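Side-chain contact in eukaryotic translation initiation factor 2D (Homo sapiens, PDB 5W2F), which delivers tRNA to the P-site of the eukaryotic ribosome without GTP during translation initiation, the chain here being its C-terminal domain: residues A[140-143]-A[144-148]. Sequence-based numbering, arbitrary orientation.
Sequences YSVA and AILQQ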
loop_
_atom_site.group_PDB
_atom_site.type_symbol
_atom_site.label_atom_id
_atom_site.label_comp_id
_atom_site.label_asym_id
_atom_site.label_seq_id
_atom_site.Cartn_x
_atom_site.Cartn_y
_atom_site.Cartn_z
ATOM N N TYR A 140 -15.791 -0.560 -13.879
ATOM C CA TYR A 140 -16.688 -0.732 -15.030
ATOM C C TYR A 140 -16.328 -1.990 -15.837
ATOM O O TYR A 140 -17.207 -2.700 -16.344
ATOM C CB TYR A 140 -16.756 0.554 -15.887
ATOM C CG TYR A 140 -17.607 1.630 -15.210
ATOM C CD1 TYR A 140 -18.968 1.604 -15.328
ATOM C CD2 TYR A 140 -17.045 2.640 -14.414
ATOM C CE1 TYR A 140 -19.770 2.535 -14.694
ATOM C CE2 TYR A 140 -17.857 3.592 -13.772
ATOM C CZ TYR A 140 -19.222 3.528 -13.925
ATOM O OH TYR A 140 -20.088 4.436 -13.314
ATOM N N SER A 141 -15.034 -2.251 -15.977
ATOM C CA SER A 141 -14.572 -3.465 -16.641
ATOM C C SER A 141 -14.934 -4.724 -15.859
ATOM O O SER A 141 -15.480 -5.696 -16.395
ATOM C CB SER A 141 -13.075 -3.420 -16.839
ATOM O OG SER A 141 -12.628 -4.619 -17.402
ATOM N N VAL A 142 -14.654 -4.691 -14.569
ATOM C CA VAL A 142 -15.022 -5.810 -13.700
ATOM C C VAL A 142 -16.537 -6.063 -13.735
ATOM O O VAL A 142 -16.976 -7.218 -13.839
ATOM C CB VAL A 142 -14.525 -5.582 -12.267
ATOM C CG1 VAL A 142 -15.078 -6.639 -11.332
ATOM C CG2 VAL A 142 -12.998 -5.575 -12.224
ATOM N N ALA A 143 -17.324 -4.990 -13.704
ATOM C CA ALA A 143 -18.778 -5.121 -13.786
ATOM C C ALA A 143 -19.246 -5.791 -15.068
ATOM O O ALA A 143 -20.140 -6.638 -15.028
ATOM C CB ALA A 143 -19.464 -3.786 -13.585
ATOM N N ALA A 144 -18.600 -5.461 -16.179
ATOM C CA ALA A 144 -18.944 -6.060 -17.474
ATOM C C ALA A 144 -18.561 -7.541 -17.537
ATOM O O ALA A 144 -19.347 -8.386 -17.969
ATOM C CB ALA A 144 -18.333 -5.278 -18.634
ATOM N N ILE A 145 -17.366 -7.860 -17.071
ATOM C CA ILE A 145 -16.910 -9.240 -17.020
ATOM C C ILE A 145 -17.850 -10.091 -16.147
ATOM O O ILE A 145 -18.259 -11.192 -16.538
ATOM C CB ILE A 145 -15.466 -9.324 -16.478
ATOM C CG1 ILE A 145 -14.466 -8.724 -17.477
ATOM C CG2 ILE A 145 -15.104 -10.764 -16.143
ATOM C CD1 ILE A 145 -13.119 -8.417 -16.862
ATOM N N LEU A 146 -18.175 -9.578 -14.964
ATOM C CA LEU A 146 -19.030 -10.317 -14.051
ATOM C C LEU A 146 -20.477 -10.429 -14.530
ATOM O O LEU A 146 -21.126 -11.439 -14.267
ATOM C CB LEU A 146 -19.000 -9.713 -12.647
ATOM C CG LEU A 146 -17.659 -9.866 -11.932
ATOM C CD1 LEU A 146 -17.714 -9.113 -10.615
ATOM C CD2 LEU A 146 -17.366 -11.333 -11.661
ATOM N N GLN A 147 -20.991 -9.422 -15.236
ATOM C CA GLN A 147 -22.356 -9.525 -15.760
ATOM C C GLN A 147 -22.479 -10.753 -16.687
ATOM O O GLN A 147 -23.468 -11.499 -16.615
ATOM C CB GLN A 147 -22.777 -8.221 -16.450
ATOM C CG GLN A 147 -24.256 -8.143 -16.857
ATOM C CD GLN A 147 -24.742 -6.703 -17.072
ATOM O OE1 GLN A 147 -24.979 -5.934 -16.126
ATOM N NE2 GLN A 147 -24.902 -6.344 -18.310
ATOM N N GLN A 148 -21.457 -10.979 -17.515
ATOM C CA GLN A 148 -21.388 -12.163 -18.378
ATOM C C GLN A 148 -21.130 -13.447 -17.595
ATOM O O GLN A 148 -21.851 -14.421 -17.779
ATOM C CB GLN A 148 -20.295 -11.988 -19.439
ATOM C CG GLN A 148 -20.190 -13.115 -20.469
ATOM C CD GLN A 148 -21.400 -13.203 -21.386
ATOM O OE1 GLN A 148 -22.055 -14.248 -21.477
ATOM N NE2 GLN A 148 -21.706 -12.105 -22.070
#
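With chi1 at 172°, V142 sets its CG1 opposite its own backbone N and toward the C-terminal end of the helix, while L146, one turn on, turns its CG opposite its carbonyl carbon (chi1 -68°). The two side chains run alongside each other in the same direction, and V142 CG1 comes to 3.7 Å from L146 CD1. The leucine also lies against the backbone it follows: its CG sits 3.3 Å from V142 O, the same oxygen that accepts the bond from L146 N, at 2.9 Å. S141 and I145, also one turn apart, meet at a slightly longer distance. There the CD1 methyl of I145 stands 3.9 Å from S141 OG, and I145 CG1 passes 3.4 Å from S141 O, which takes the nearly straight bond from I145 N (N-H...O 171°). A144 N to Y140 O and Q147 N to A143 O complete this run of regular alpha-helical bonds. A143 O is gripped twice, since T154 OG1 also bonds to it, and Q147 sends its OE1 to the backbone N of T154; together they tie the helix to the start of strand 154-158. All this belongs to helix 139-150 of the SUI1 domain, lying against strands 154-158 and 166-171 and flanked by helix 175-185: A143 rests on V156 and V168, L146 reaches I170 of strand 166-171 and L178 of helix 175-185, where V142 and I145 both meet L181.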